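PDB 5HL3: Lmo2470 protein, which is an internalin with leucine-rich repeats that interacts with host afadin and facilitates the crossing of basement membranes by Listeria monocytogenes. Local coordinates for residues A[302-305]-A[309-312]; A[261-266]-A[341-346]. One frame throughout, in Å; residues are numbered along the deposited sequence.

Interaction 1: A[302-305]-A[309-312]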
ATOM      1  N   THR A 302     -22.740  23.887  -0.147  1.00 16.46           N
ATOM      2  CA  THR A 302     -23.740  23.971  -1.212  1.00 16.95           C
ATOM      3  C   THR A 302     -24.634  22.749  -1.228  1.00 16.48           C
ATOM      4  O   THR A 302     -24.275  21.699  -0.738  1.00 15.77           O
ATOM      5  CB  THR A 302     -23.036  24.094  -2.588  1.00 17.27           C
ATOM      6  OG1 THR A 302     -22.310  22.891  -2.881  1.00 16.65           O
ATOM      7  CG2 THR A 302     -22.127  25.299  -2.615  1.00 17.84           C
ATOM      8  N   GLY A 303     -25.824  22.934  -1.772  1.00 17.00           N
ATOM      9  CA  GLY A 303     -26.817  21.859  -1.901  1.00 16.75           C
ATOM     10  C   GLY A 303     -27.417  21.896  -3.274  1.00 17.33           C
ATOM     11  O   GLY A 303     -27.499  22.953  -3.888  1.00 18.10           O
ATOM     12  N   GLU A 304     -27.858  20.737  -3.754  1.00 17.32           N
ATOM     13  CA  GLU A 304     -28.455  20.645  -5.070  1.00 18.32           C
ATOM     14  C   GLU A 304     -29.292  19.391  -5.160  1.00 18.20           C
ATOM     15  O   GLU A 304     -29.185  18.509  -4.310  1.00 17.24           O
ATOM     16  CB  GLU A 304     -27.369  20.614  -6.140  1.00 18.85           C
ATOM     17  CG  GLU A 304     -26.485  19.379  -6.075  1.00 18.60           C
ATOM     18  CD  GLU A 304     -25.243  19.457  -6.936  1.00 19.50           C
ATOM     19  OE1 GLU A 304     -24.764  20.561  -7.223  1.00 21.08           O
ATOM     20  OE2 GLU A 304     -24.699  18.386  -7.275  1.00 20.14           O
ATOM     21  N   TYR A 305     -30.154  19.333  -6.173  1.00 19.15           N
ATOM     22  CA  TYR A 305     -30.847  18.086  -6.488  1.00 19.52           C
ATOM     23  C   TYR A 305     -30.582  17.742  -7.937  1.00 20.82           C
ATOM     24  O   TYR A 305     -30.395  18.624  -8.777  1.00 21.02           O
ATOM     25  CB  TYR A 305     -32.325  18.084  -6.099  1.00 19.80           C
ATOM     26  CG  TYR A 305     -33.253  18.903  -6.947  1.00 20.82           C
ATOM     27  CD1 TYR A 305     -33.347  20.285  -6.792  1.00 21.37           C
ATOM     28  CD2 TYR A 305     -34.112  18.284  -7.852  1.00 21.42           C
ATOM     29  CE1 TYR A 305     -34.254  21.029  -7.528  1.00 22.51           C
ATOM     30  CE2 TYR A 305     -35.019  19.018  -8.593  1.00 22.53           C
ATOM     31  CZ  TYR A 305     -35.072  20.387  -8.438  1.00 23.06           C
ATOM     32  OH  TYR A 305     -35.991  21.083  -9.192  1.00 24.59           O
ATOM     33  N   SER A 309     -31.432  17.789 -15.085  1.00 31.74           N
ATOM     34  CA  SER A 309     -30.328  18.731 -14.872  1.00 30.67           C
ATOM     35  C   SER A 309     -30.084  18.832 -13.378  1.00 28.26           C
ATOM     36  O   SER A 309     -30.917  18.409 -12.590  1.00 28.28           O
ATOM     37  CB  SER A 309     -30.685  20.107 -15.392  1.00 32.19           C
ATOM     38  OG  SER A 309     -31.740  20.637 -14.629  1.00 32.69           O
ATOM     39  N   VAL A 310     -28.939  19.393 -13.007  1.00 26.53           N
ATOM     40  CA  VAL A 310     -28.579  19.599 -11.616  1.00 24.92           C
ATOM     41  C   VAL A 310     -29.016  21.012 -11.256  1.00 24.88           C
ATOM     42  O   VAL A 310     -28.680  21.968 -11.957  1.00 25.88           O
ATOM     43  CB  VAL A 310     -27.066  19.433 -11.406  1.00 24.33           C
ATOM     44  CG1 VAL A 310     -26.674  19.749  -9.982  1.00 23.47           C
ATOM     45  CG2 VAL A 310     -26.617  18.017 -11.770  1.00 23.96           C
ATOM     46  N   ILE A 311     -29.806  21.139 -10.198  1.00 23.64           N
ATOM     47  CA  ILE A 311     -30.350  22.431  -9.788  1.00 23.70           C
ATOM     48  C   ILE A 311     -29.919  22.744  -8.357  1.00 22.57           C
ATOM     49  O   ILE A 311     -30.119  21.939  -7.452  1.00 21.25           O
ATOM     50  CB  ILE A 311     -31.870  22.437  -9.926  1.00 24.24           C
ATOM     51  CG1 ILE A 311     -32.250  22.281 -11.413  1.00 25.29           C
ATOM     52  CG2 ILE A 311     -32.454  23.743  -9.374  1.00 24.78           C
ATOM     53  CD1 ILE A 311     -33.724  22.093 -11.667  1.00 25.94           C
ATOM     54  N   GLN A 312     -29.295  23.898  -8.165  1.00 22.72           N
ATOM     55  CA  GLN A 312     -28.839  24.319  -6.849  1.00 22.19           C
ATOM     56  C   GLN A 312     -30.004  24.697  -5.929  1.00 22.22           C
ATOM     57  O   GLN A 312     -31.009  25.258  -6.378  1.00 23.03           O
ATOM     58  CB  GLN A 312     -27.869  25.520  -6.972  1.00 23.00           C
ATOM     59  CG  GLN A 312     -26.615  25.266  -7.807  1.00 23.31           C
ATOM     60  CD  GLN A 312     -25.802  24.074  -7.324  1.00 22.50           C
ATOM     61  OE1 GLN A 312     -25.311  24.054  -6.201  1.00 22.51           O
ATOM     62  NE2 GLN A 312     -25.655  23.042  -8.193  1.00 22.64           N
TER
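Glu-304 and Gln-312 lie alongside each other on one face of a beta hairpin and join at their ends: Gln-312 NE2 donates to Glu-304 OE1 at 2.8 Å. Glu-304 OE1 lies close to the plane of the Gln-312 amide, while the nitrogen meets the carboxylate on its anti side, 28° out of its plane, and the two end groups are turned 80° apart. The bend at chi2 of Gln-312 (-56°) turns its amide toward strand 301-306 and the carboxylate, whose own chain is extended beyond CG. Val-310 passes aslant the Glu-304 side chain and sets its CG1 3.4 Å from Glu-304 CD. On the other face Tyr-305 and Ile-311 run side by side, with Tyr-305 CE1 3.7 Å from Ile-311 CB and the phenol OH 3.5 Å from Ile-311 CD1. The backbones of the same two residues form a hydrogen-bonded antiparallel pair: Tyr-305 N gives to Ile-311 O, and Ile-311 N to Tyr-305 O. Glu-304 and Gln-312 are the adjoining non-hydrogen-bonded pair. Strand 301-306 has strand 334-345 as its other neighbour, where Glu-304 touches Asp-339, a calcium ligand, and Tyr-305 rests on Leu-338; strand 310-318 continues the sheet to 323-326.

Interaction 2: A[261-266]-A[341-346]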
ATOM      1  N   TYR A 261      -5.467  13.438   7.750  1.00 11.87           N
ATOM      2  CA  TYR A 261      -5.490  14.096   6.449  1.00 11.88           C
ATOM      3  C   TYR A 261      -6.772  13.675   5.736  1.00 11.63           C
ATOM      4  O   TYR A 261      -6.979  12.488   5.478  1.00 11.45           O
ATOM      5  CB  TYR A 261      -4.262  13.731   5.568  1.00 12.00           C
ATOM      6  CG  TYR A 261      -4.292  14.472   4.242  1.00 12.18           C
ATOM      7  CD1 TYR A 261      -5.082  14.023   3.199  1.00 12.06           C
ATOM      8  CD2 TYR A 261      -3.513  15.613   4.020  1.00 12.59           C
ATOM      9  CE1 TYR A 261      -5.160  14.723   1.991  1.00 12.35           C
ATOM     10  CE2 TYR A 261      -3.578  16.310   2.801  1.00 12.89           C
ATOM     11  CZ  TYR A 261      -4.401  15.866   1.802  1.00 12.78           C
ATOM     12  OH  TYR A 261      -4.498  16.534   0.590  1.00 13.20           O
ATOM     13  N   VAL A 262      -7.654  14.637   5.462  1.00 11.71           N
ATOM     14  CA  VAL A 262      -8.818  14.453   4.575  1.00 11.59           C
ATOM     15  C   VAL A 262      -9.064  15.770   3.884  1.00 11.89           C
ATOM     16  O   VAL A 262      -9.249  16.802   4.563  1.00 12.11           O
ATOM     17  CB  VAL A 262     -10.163  14.079   5.287  1.00 11.42           C
ATOM     18  CG1 VAL A 262     -11.330  14.186   4.291  1.00 11.42           C
ATOM     19  CG2 VAL A 262     -10.112  12.699   5.880  1.00 11.23           C
ATOM     20  N   GLN A 263      -9.069  15.745   2.559  1.00 12.01           N
ATOM     21  CA  GLN A 263      -9.521  16.892   1.764  1.00 12.40           C
ATOM     22  C   GLN A 263     -10.702  16.536   0.865  1.00 12.39           C
ATOM     23  O   GLN A 263     -11.524  17.428   0.572  1.00 12.67           O
ATOM     24  CB  GLN A 263      -8.344  17.486   0.948  1.00 12.84           C
ATOM     25  CG  GLN A 263      -7.320  18.218   1.817  1.00 13.03           C
ATOM     26  CD  GLN A 263      -7.941  19.431   2.501  1.00 13.30           C
ATOM     27  OE1 GLN A 263      -8.574  20.283   1.859  1.00 13.68           O
ATOM     28  NE2 GLN A 263      -7.765  19.512   3.793  1.00 13.20           N
ATOM     29  N   SER A 264     -10.781  15.273   0.429  1.00 12.16           N
ATOM     30  CA  SER A 264     -11.915  14.763  -0.341  1.00 12.18           C
ATOM     31  C   SER A 264     -12.525  13.559   0.350  1.00 11.78           C
ATOM     32  O   SER A 264     -11.824  12.752   0.991  1.00 11.56           O
ATOM     33  CB  SER A 264     -11.491  14.368  -1.748  1.00 12.52           C
ATOM     34  OG  SER A 264     -11.149  15.516  -2.499  1.00 13.03           O
ATOM     35  N   GLN A 265     -13.839  13.457   0.238  1.00 11.79           N
ATOM     36  CA  GLN A 265     -14.595  12.355   0.858  1.00 11.53           C
ATOM     37  C   GLN A 265     -15.957  12.314   0.221  1.00 11.71           C
ATOM     38  O   GLN A 265     -16.445  13.338  -0.233  1.00 11.96           O
ATOM     39  CB  GLN A 265     -14.702  12.598   2.381  1.00 11.34           C
ATOM     40  CG  GLN A 265     -14.957  11.377   3.266  1.00 11.16           C
ATOM     41  CD  GLN A 265     -13.772  10.450   3.542  1.00 11.06           C
ATOM     42  OE1 GLN A 265     -13.946   9.417   4.188  1.00 11.03           O
ATOM     43  NE2 GLN A 265     -12.587  10.822   3.102  1.00 11.09           N
ATOM     44  N   ASN A 266     -16.555  11.152   0.182  1.00 11.66           N
ATOM     45  CA  ASN A 266     -17.892  10.983  -0.345  1.00 11.93           C
ATOM     46  C   ASN A 266     -18.710  10.183   0.665  1.00 12.04           C
ATOM     47  O   ASN A 266     -18.188   9.684   1.677  1.00 12.69           O
ATOM     48  CB  ASN A 266     -17.846  10.339  -1.719  1.00 12.29           C
ATOM     49  CG  ASN A 266     -17.149  11.200  -2.736  1.00 12.66           C
ATOM     50  OD1 ASN A 266     -15.926  11.244  -2.813  1.00 12.92           O
ATOM     51  ND2 ASN A 266     -17.923  11.957  -3.488  1.00 13.09           N
ATOM     52  N   SER A 341     -22.441  19.443  -0.650  1.00 14.41           N
ATOM     53  CA  SER A 341     -21.000  19.438  -0.895  1.00 14.23           C
ATOM     54  C   SER A 341     -20.333  20.595  -0.167  1.00 14.44           C
ATOM     55  O   SER A 341     -20.918  21.672  -0.023  1.00 14.98           O
ATOM     56  CB  SER A 341     -20.720  19.502  -2.390  1.00 14.63           C
ATOM     57  OG  SER A 341     -21.071  18.257  -3.029  1.00 14.43           O
ATOM     58  N   TYR A 342     -19.096  20.375   0.263  1.00 14.10           N
ATOM     59  CA  TYR A 342     -18.316  21.410   0.914  1.00 14.36           C
ATOM     60  C   TYR A 342     -16.833  21.142   0.642  1.00 14.16           C
ATOM     61  O   TYR A 342     -16.446  20.132   0.031  1.00 13.82           O
ATOM     62  CB  TYR A 342     -18.645  21.476   2.412  1.00 14.21           C
ATOM     63  CG  TYR A 342     -18.182  20.292   3.200  1.00 13.57           C
ATOM     64  CD1 TYR A 342     -18.991  19.142   3.356  1.00 13.21           C
ATOM     65  CD2 TYR A 342     -16.897  20.274   3.759  1.00 13.41           C
ATOM     66  CE1 TYR A 342     -18.536  18.065   4.071  1.00 12.74           C
ATOM     67  CE2 TYR A 342     -16.460  19.196   4.478  1.00 12.93           C
ATOM     68  CZ  TYR A 342     -17.259  18.076   4.606  1.00 12.60           C
ATOM     69  OH  TYR A 342     -16.809  16.984   5.303  1.00 12.23           O
ATOM     70  N   ASN A 343     -15.997  22.069   1.113  1.00 14.46           N
ATOM     71  CA  ASN A 343     -14.535  21.989   0.872  1.00 14.41           C
ATOM     72  C   ASN A 343     -14.227  21.898  -0.612  1.00 14.70           C
ATOM     73  O   ASN A 343     -13.306  21.224  -1.042  1.00 14.49           O
ATOM     74  CB  ASN A 343     -13.847  20.840   1.664  1.00 13.72           C
ATOM     75  CG  ASN A 343     -12.409  21.154   1.961  1.00 13.82           C
ATOM     76  OD1 ASN A 343     -12.105  22.300   2.216  1.00 14.34           O
ATOM     77  ND2 ASN A 343     -11.521  20.161   1.896  1.00 13.42           N
ATOM     78  N   HIS A 344     -15.008  22.605  -1.418  1.00 15.29           N
ATOM     79  CA  HIS A 344     -14.730  22.644  -2.836  1.00 15.77           C
ATOM     80  C   HIS A 344     -13.344  23.256  -3.087  1.00 16.31           C
ATOM     81  O   HIS A 344     -13.029  24.340  -2.580  1.00 16.90           O
ATOM     82  CB  HIS A 344     -15.726  23.546  -3.566  1.00 16.54           C
ATOM     83  CG  HIS A 344     -17.140  23.069  -3.527  1.00 16.36           C
ATOM     84  ND1 HIS A 344     -17.653  22.205  -4.462  1.00 16.43           N
ATOM     85  CD2 HIS A 344     -18.169  23.406  -2.718  1.00 16.42           C
ATOM     86  CE1 HIS A 344     -18.939  22.018  -4.231  1.00 16.35           C
ATOM     87  NE2 HIS A 344     -19.273  22.733  -3.167  1.00 16.32           N
ATOM     88  N   ASN A 345     -12.545  22.554  -3.867  1.00 16.58           N
ATOM     89  CA  ASN A 345     -11.220  23.029  -4.253  1.00 17.53           C
ATOM     90  C   ASN A 345     -11.152  22.914  -5.757  1.00 18.94           C
ATOM     91  O   ASN A 345     -10.818  21.864  -6.322  1.00 18.69           O
ATOM     92  CB  ASN A 345     -10.113  22.234  -3.577  1.00 16.76           C
ATOM     93  CG  ASN A 345      -8.756  22.893  -3.742  1.00 17.23           C
ATOM     94  OD1 ASN A 345      -8.519  23.591  -4.723  1.00 18.02           O
ATOM     95  ND2 ASN A 345      -7.872  22.680  -2.794  1.00 16.77           N
ATOM     96  N   TYR A 346     -11.576  23.989  -6.397  1.00 21.13           N
ATOM     97  CA  TYR A 346     -11.673  24.006  -7.847  1.00 23.36           C
ATOM     98  C   TYR A 346     -10.313  23.868  -8.498  1.00 23.90           C
ATOM     99  O   TYR A 346     -10.193  23.209  -9.529  1.00 25.15           O
ATOM    100  CB  TYR A 346     -12.428  25.256  -8.324  1.00 25.44           C
ATOM    101  CG  TYR A 346     -13.823  25.371  -7.719  1.00 26.70           C
ATOM    102  CD1 TYR A 346     -14.828  24.456  -8.046  1.00 27.15           C
ATOM    103  CD2 TYR A 346     -14.139  26.396  -6.813  1.00 27.95           C
ATOM    104  CE1 TYR A 346     -16.101  24.549  -7.487  1.00 27.52           C
ATOM    105  CE2 TYR A 346     -15.403  26.498  -6.251  1.00 28.40           C
ATOM    106  CZ  TYR A 346     -16.380  25.575  -6.592  1.00 28.25           C
ATOM    107  OH  TYR A 346     -17.641  25.676  -6.034  1.00 29.75           O
TER
HETATM  108  O   HOH W   1     -11.148  19.486  -1.324  1.00 11.99           O
HETATM  109  O   HOH W   2      -8.703  20.591  -0.857  1.00 12.57           O
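Asn-343 and Gln-263 bury nearly all of the surface in this small contact, and a single nitrogen, Asn-343 ND2, joins them through two hydrogen bonds. One goes to the backbone Gln-263 O at 3.0 Å, in the carbonyl plane on a lone pair. The other goes to the side-chain Gln-263 OE1 at 2.9 Å, where the donor stands above the carbonyl plane, 60° out of it. Both acceptors lie near the plane of the Asn-343 amide, whereas the two amide planes are 68° apart. The bend at chi2 of Gln-263 (-63°) brings its OE1 to the same side-chain nitrogen as its backbone O. The remaining amide atoms are held by the 295-297 loop: Asn-343 OD1 accepts from Val-297 N, and Gln-263 NE2 gives to Met-295 O, which would fix the rotation of both groups. Two waters extend the bridge. One donates to Gln-263 O and Asn-343 O, each at 2.8 Å; the other donates to Gln-263 OE1 and accepts from Asn-345 ND2. Asn-343 sits at a corner of its chain, with positive phi. Gln-263 lies where the last strand of the parallel sheet, 260-261, leads into the C-terminal mixed sheet, consistent with the end of a leucine-rich-repeat array.

Overall arrangement
After a helical N-terminal part the chain runs through the parallel sheet, which holds the leucine-rich repeats and ends at 260-261, then enters the mixed sheet at strand 265-274. Residues 261-266 meet 341-346, so interaction 2 closes a long loop of 74 residues. Within that loop lies interaction 1, a tight hairpin closure with three residues between its segments. The two do not cross, and their centres are about 17 Å apart. They meet directly where strands 301-306 and 334-345 are neighbours: Thr-302 N and Ser-341 O are 2.9 Å apart, a probable hydrogen bond. Interaction 1 thus joins strands inside the C-terminal sheet, while interaction 2 ties that sheet to the end of the repeats.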